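Local coordinates for periplasmic protein-probably involved in high-affinity Fe2+ transport (Escherichia coli F11, PDB 5I0Y) that probably takes part in high-affinity ferrous iron uptake in the periplasm, using a bound copper site that iron transport requires, at residues B[3-8]-B[21-25]; B[41-47]-B[97-103]. The protein carries 1 engineered substitution. One frame throughout, in Å; residues are numbered along the deposited sequence.

Interaction 1 (B[3-8]-B[21-25]); sequences FKEYPA and AVYLQ
Tyr23, with chi1 near +60°, turns one face of its ring to Tyr6 CB, 4.0 Å from the centroid in a CH-pi contact; the two aromatic rings meet obliquely. At the edge of the same ring Ala8 CB lies 4.1 Å from Tyr23 CD2 and 3.8 Å from Ala21 CB, while Phe147 packs on Ala8 and Tyr145 on Ala21. On the opposite face of the sheet from the two tyrosines, Pro7 CA lies 4.0 Å from Val22 CG1. Both backbones are extended and antiparallel, forming the open end of the beta hairpin of strands 6-14 and 17-24. Tyr6 and Tyr23 make the hydrogen-bonded pair (Tyr6 N to Tyr23 O 2.9 Å, Tyr23 N to Tyr6 O 2.8 Å); Pro7 and Val22 follow as a non-hydrogen-bonded pair, and Ala8 N donates to Ala21 O at 2.9 Å. Toward the N-terminus, Phe3 CE1 touches Leu24 CD1 at 3.9 Å, near Glu131 and Thr132 of the second subunit. At the polar edge, Glu5 OE2 lies 4.0 Å from Val22 CG1.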
loop_
_atom_site.group_PDB
_atom_site.type_symbol
_atom_site.label_atom_id
_atom_site.label_comp_id
_atom_site.label_asym_id
_atom_site.label_seq_id
_atom_site.Cartn_x
_atom_site.Cartn_y
_atom_site.Cartn_z
ATOM N N PHE B 3 -9.799 -9.936 16.451
ATOM C CA PHE B 3 -11.073 -9.172 16.625
ATOM C C PHE B 3 -12.150 -9.623 15.644
ATOM O O PHE B 3 -11.847 -10.253 14.630
ATOM C CB PHE B 3 -10.838 -7.661 16.487
ATOM C CG PHE B 3 -10.186 -7.246 15.191
ATOM C CD1 PHE B 3 -10.957 -6.864 14.097
ATOM C CD2 PHE B 3 -8.799 -7.215 15.069
ATOM C CE1 PHE B 3 -10.358 -6.471 12.907
ATOM C CE2 PHE B 3 -8.194 -6.821 13.885
ATOM C CZ PHE B 3 -8.975 -6.447 12.800
ATOM N N LYS B 4 -13.400 -9.279 15.946
ATOM C CA LYS B 4 -14.531 -9.635 15.089
ATOM C C LYS B 4 -14.815 -8.578 14.034
ATOM O O LYS B 4 -14.764 -7.382 14.304
ATOM C CB LYS B 4 -15.789 -9.881 15.921
ATOM C CG LYS B 4 -15.766 -11.177 16.712
ATOM C CD LYS B 4 -17.081 -11.378 17.446
ATOM C CE LYS B 4 -16.933 -12.422 18.539
ATOM N NZ LYS B 4 -17.944 -12.202 19.606
ATOM N N GLU B 5 -15.120 -9.045 12.831
ATOM C CA GLU B 5 -15.510 -8.174 11.731
ATOM C C GLU B 5 -16.754 -8.748 11.080
ATOM O O GLU B 5 -16.995 -9.960 11.129
ATOM C CB GLU B 5 -14.374 -8.016 10.704
ATOM C CG GLU B 5 -13.866 -9.298 10.047
ATOM C CD GLU B 5 -13.270 -9.075 8.658
ATOM O OE1 GLU B 5 -12.386 -8.200 8.509
ATOM O OE2 GLU B 5 -13.691 -9.780 7.705
ATOM N N TYR B 6 -17.546 -7.872 10.474
ATOM C CA TYR B 6 -18.857 -8.263 9.968
ATOM C C TYR B 6 -19.023 -7.832 8.529
ATOM O O TYR B 6 -18.758 -6.671 8.196
ATOM C CB TYR B 6 -19.958 -7.675 10.853
ATOM C CG TYR B 6 -19.646 -7.904 12.314
ATOM C CD1 TYR B 6 -19.870 -9.149 12.914
ATOM C CD2 TYR B 6 -19.059 -6.896 13.078
ATOM C CE1 TYR B 6 -19.551 -9.364 14.253
ATOM C CE2 TYR B 6 -18.739 -7.101 14.412
ATOM C CZ TYR B 6 -18.981 -8.333 14.989
ATOM O OH TYR B 6 -18.650 -8.521 16.310
ATOM N N PRO B 7 -19.431 -8.766 7.661
ATOM C CA PRO B 7 -19.649 -8.387 6.260
ATOM C C PRO B 7 -20.787 -7.406 6.080
ATOM O O PRO B 7 -21.828 -7.517 6.737
ATOM C CB PRO B 7 -19.989 -9.715 5.581
ATOM C CG PRO B 7 -19.409 -10.760 6.479
ATOM C CD PRO B 7 -19.577 -10.222 7.865
ATOM N N ALA B 8 -20.565 -6.428 5.212
ATOM C CA ALA B 8 -21.627 -5.573 4.717
ATOM C C ALA B 8 -21.979 -6.037 3.297
ATOM O O ALA B 8 -21.367 -5.603 2.307
ATOM C CB ALA B 8 -21.195 -4.119 4.738
ATOM N N ALA B 21 -17.097 -5.201 1.400
ATOM C CA ALA B 21 -17.308 -4.192 2.425
ATOM C C ALA B 21 -17.447 -4.928 3.747
ATOM O O ALA B 21 -18.110 -5.961 3.817
ATOM C CB ALA B 21 -18.552 -3.384 2.116
ATOM N N VAL B 22 -16.802 -4.415 4.789
ATOM C CA VAL B 22 -16.951 -4.987 6.119
ATOM C C VAL B 22 -16.976 -3.854 7.118
ATOM O O VAL B 22 -16.618 -2.723 6.798
ATOM C CB VAL B 22 -15.824 -5.982 6.483
ATOM C CG1 VAL B 22 -15.877 -7.220 5.597
ATOM C CG2 VAL B 22 -14.465 -5.311 6.394
ATOM N N TYR B 23 -17.422 -4.159 8.327
ATOM C CA TYR B 23 -17.410 -3.186 9.408
ATOM C C TYR B 23 -17.082 -3.857 10.743
ATOM O O TYR B 23 -17.189 -5.065 10.904
ATOM C CB TYR B 23 -18.718 -2.373 9.470
ATOM C CG TYR B 23 -19.945 -3.184 9.778
ATOM C CD1 TYR B 23 -20.438 -3.284 11.078
ATOM C CD2 TYR B 23 -20.626 -3.849 8.769
ATOM C CE1 TYR B 23 -21.571 -4.030 11.359
ATOM C CE2 TYR B 23 -21.758 -4.599 9.040
ATOM C CZ TYR B 23 -22.229 -4.680 10.330
ATOM O OH TYR B 23 -23.360 -5.433 10.571
ATOM N N LEU B 24 -16.648 -3.035 11.685
ATOM C CA LEU B 24 -16.306 -3.492 13.035
ATOM C C LEU B 24 -16.497 -2.303 13.970
ATOM O O LEU B 24 -16.922 -1.224 13.546
ATOM C CB LEU B 24 -14.865 -4.028 13.091
ATOM C CG LEU B 24 -13.770 -3.033 12.684
ATOM C CD1 LEU B 24 -12.472 -3.297 13.444
ATOM C CD2 LEU B 24 -13.508 -3.068 11.188
ATOM N N GLN B 25 -16.160 -2.483 15.252
ATOM C CA GLN B 25 -16.242 -1.359 16.178
ATOM C C GLN B 25 -15.297 -0.233 15.784
ATOM O O GLN B 25 -14.291 -0.473 15.100
ATOM C CB GLN B 25 -16.070 -1.739 17.664
ATOM C CG GLN B 25 -15.573 -3.136 17.964
ATOM C CD GLN B 25 -14.062 -3.285 17.904
ATOM O OE1 GLN B 25 -13.346 -2.426 17.383
ATOM N NE2 GLN B 25 -13.568 -4.399 18.434
#

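Interaction 2 (B[41-47]-B[97-103]); sequences ADVHLQA and HYGANIK. Engineered in segment 41-47: Gln46 (natural residue Glu). With CU (copper (II) ion), chain D.
Gln46, engineered from the natural Glu, lies over one face of the His97 imidazole, its CG 4.1 Å from the ring centroid and its NE2 3.0 Å from His97 CE1. His44 (chi1 t) and His97 (chi1 p) bring NE2 to copper, each at 2.0 Å; Met90 of the same chain and His127 of the second subunit complete the site. His44 ND1 donates to Asn101 OD1 at 2.9 Å. Strands 43-47 and 97-102 run antiparallel, axes 4.5 Å apart at 156°. Val43-Ile102, Leu45-Ala100 and Ala47-Tyr98 are hydrogen-bonded pairs (Ile102 N to Val43 O 2.9 Å, Leu45 N to Ala100 O 2.9 Å, Ala47 N to Tyr98 O 2.8 Å). His44-Asn101 and Gln46-Gly99 are non-hydrogen-bonded pairs on the copper face, where a CB on Gly99 would clash with His44 NE2. Asp42 and Val43 both face Ile102 in a classic beta bulge, Ile102 O accepting from Asp42 N (2.9 Å) and Val43 N (3.2 Å). On the reverse face, Ile102 CG1 meets Val43 CG2 at 3.6 Å and Ile102 CD1 meets Leu45 CD2 at 3.8 Å. Strands 17-24 and 82-92 flank the pair; Ile70, Tyr72 and Leu74 of strand 69-76 and Phe87 of strand 82-92 pack on this apolar side.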
loop_
_atom_site.group_PDB
_atom_site.type_symbol
_atom_site.label_atom_id
_atom_site.label_comp_id
_atom_site.label_asym_id
_atom_site.label_seq_id
_atom_site.Cartn_x
_atom_site.Cartn_y
_atom_site.Cartn_z
ATOM N N ALA B 41 -18.138 7.715 16.897
ATOM C CA ALA B 41 -18.430 6.845 15.761
ATOM C C ALA B 41 -19.249 5.640 16.206
ATOM O O ALA B 41 -19.301 5.301 17.397
ATOM C CB ALA B 41 -17.124 6.366 15.124
ATOM N N ASP B 42 -19.890 4.982 15.237
ATOM C CA ASP B 42 -20.625 3.748 15.484
ATOM C C ASP B 42 -19.868 2.528 14.977
ATOM O O ASP B 42 -19.917 1.465 15.575
ATOM C CB ASP B 42 -22.000 3.820 14.811
ATOM C CG ASP B 42 -22.894 4.880 15.440
ATOM O OD1 ASP B 42 -22.980 4.925 16.696
ATOM O OD2 ASP B 42 -23.502 5.663 14.685
ATOM N N VAL B 43 -19.179 2.685 13.843
ATOM C CA VAL B 43 -18.436 1.560 13.268
ATOM C C VAL B 43 -17.158 2.099 12.625
ATOM O O VAL B 43 -17.051 3.288 12.359
ATOM C CB VAL B 43 -19.255 0.767 12.193
ATOM C CG1 VAL B 43 -20.620 0.298 12.723
ATOM C CG2 VAL B 43 -19.425 1.565 10.894
ATOM N N HIS B 44 -16.203 1.203 12.407
ATOM C CA HIS B 44 -15.148 1.419 11.417
ATOM C C HIS B 44 -15.588 0.689 10.184
ATOM O O HIS B 44 -15.817 -0.521 10.237
ATOM C CB HIS B 44 -13.831 0.842 11.932
ATOM C CG HIS B 44 -12.600 1.307 11.168
ATOM N ND1 HIS B 44 -12.222 2.604 11.105
ATOM C CD2 HIS B 44 -11.649 0.585 10.452
ATOM C CE1 HIS B 44 -11.078 2.698 10.387
ATOM N NE2 HIS B 44 -10.741 1.466 9.979
ATOM N N LEU B 45 -15.760 1.430 9.087
ATOM C CA LEU B 45 -16.184 0.859 7.815
ATOM C C LEU B 45 -14.964 0.672 6.927
ATOM O O LEU B 45 -14.104 1.545 6.852
ATOM C CB LEU B 45 -17.216 1.772 7.137
ATOM C CG LEU B 45 -17.782 1.326 5.776
ATOM C CD1 LEU B 45 -18.645 0.081 5.904
ATOM C CD2 LEU B 45 -18.563 2.475 5.146
ATOM N N GLN B 46 -14.905 -0.461 6.254
ATOM C CA GLN B 46 -13.699 -0.841 5.534
ATOM C C GLN B 46 -14.005 -1.369 4.145
ATOM O O GLN B 46 -15.062 -1.976 3.909
ATOM C CB GLN B 46 -12.980 -1.971 6.279
ATOM C CG GLN B 46 -12.312 -1.592 7.575
ATOM C CD GLN B 46 -11.384 -2.683 8.084
ATOM O OE1 GLN B 46 -11.188 -3.733 7.444
ATOM N NE2 GLN B 46 -10.792 -2.424 9.211
ATOM N N ALA B 47 -13.037 -1.187 3.254
ATOM C CA ALA B 47 -12.998 -1.867 1.970
ATOM C C ALA B 47 -11.888 -2.896 2.008
ATOM O O ALA B 47 -10.734 -2.558 2.301
ATOM C CB ALA B 47 -12.754 -0.871 0.854
ATOM N N HIS B 97 -5.695 -2.313 4.920
ATOM C CA HIS B 97 -7.047 -2.167 4.342
ATOM C C HIS B 97 -7.281 -0.715 4.036
ATOM O O HIS B 97 -6.376 0.117 4.206
ATOM C CB HIS B 97 -8.109 -2.747 5.309
ATOM C CG HIS B 97 -8.214 -1.992 6.603
ATOM N ND1 HIS B 97 -7.800 -2.501 7.790
ATOM C CD2 HIS B 97 -8.657 -0.704 6.862
ATOM C CE1 HIS B 97 -7.992 -1.574 8.751
ATOM N NE2 HIS B 97 -8.502 -0.476 8.193
ATOM N N TYR B 98 -8.482 -0.397 3.534
ATOM C CA TYR B 98 -8.919 1.003 3.442
ATOM C C TYR B 98 -10.115 1.197 4.348
ATOM O O TYR B 98 -10.982 0.335 4.397
ATOM C CB TYR B 98 -9.287 1.388 1.995
ATOM C CG TYR B 98 -8.156 1.158 1.026
ATOM C CD1 TYR B 98 -7.206 2.159 0.789
ATOM C CD2 TYR B 98 -8.036 -0.052 0.360
ATOM C CE1 TYR B 98 -6.163 1.946 -0.099
ATOM C CE2 TYR B 98 -6.990 -0.281 -0.536
ATOM C CZ TYR B 98 -6.055 0.721 -0.754
ATOM O OH TYR B 98 -5.017 0.491 -1.633
ATOM N N GLY B 99 -10.184 2.307 5.071
ATOM C CA GLY B 99 -11.324 2.473 5.962
ATOM C C GLY B 99 -11.430 3.812 6.626
ATOM O O GLY B 99 -10.649 4.712 6.347
ATOM N N ALA B 100 -12.449 3.934 7.476
ATOM C CA ALA B 100 -12.715 5.173 8.237
ATOM C C ALA B 100 -13.718 4.882 9.328
ATOM O O ALA B 100 -14.652 4.107 9.134
ATOM C CB ALA B 100 -13.248 6.296 7.347
ATOM N N ASN B 101 -13.532 5.503 10.491
ATOM C CA ASN B 101 -14.603 5.558 11.491
ATOM C C ASN B 101 -15.738 6.401 10.924
ATOM O O ASN B 101 -15.507 7.474 10.358
ATOM C CB ASN B 101 -14.121 6.227 12.770
ATOM C CG ASN B 101 -13.280 5.314 13.644
ATOM O OD1 ASN B 101 -13.161 4.094 13.433
ATOM N ND2 ASN B 101 -12.728 5.911 14.703
ATOM N N ILE B 102 -16.953 5.914 11.112
ATOM C CA ILE B 102 -18.120 6.656 10.680
ATOM C C ILE B 102 -19.253 6.559 11.700
ATOM O O ILE B 102 -19.361 5.599 12.465
ATOM C CB ILE B 102 -18.631 6.200 9.290
ATOM C CG1 ILE B 102 -19.138 4.768 9.363
ATOM C CG2 ILE B 102 -17.569 6.359 8.194
ATOM C CD1 ILE B 102 -19.975 4.387 8.156
ATOM N N LYS B 103 -20.095 7.585 11.689
ATOM C CA LYS B 103 -21.329 7.541 12.439
ATOM C C LYS B 103 -22.380 6.993 11.495
ATOM O O LYS B 103 -22.540 7.503 10.392
ATOM C CB LYS B 103 -21.697 8.940 12.940
ATOM C CG LYS B 103 -22.877 8.976 13.896
ATOM C CD LYS B 103 -23.291 10.403 14.218
ATOM C CE LYS B 103 -24.722 10.439 14.731
ATOM N NZ LYS B 103 -25.681 10.047 13.657
HETATM CU CU CU D . -8.803 1.140 9.400
#

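How the interactions relate
The two contacts are successive steps across one antiparallel sheet: strand 17-24, the inner partner in interaction 1, neighbours strand 43-51 of interaction 2. Leu24 O to His44 N (2.8 Å) and Val22 O to Gln46 N (2.9 Å), both probable hydrogen bonds, join them. Interaction 1 is partly buried and involves the outermost strand of the sheet within this chain, pairing elements close in sequence through aromatic and small apolar side chains. Interaction 2 lies deeper and joins more distant parts of the chain, dividing its chemistry between a copper-binding face and an apolar one. Leu24 CD2 packs 3.4 Å from Gln46 NE2, setting the hairpin beside the metal site, and both contacts reach the second subunit.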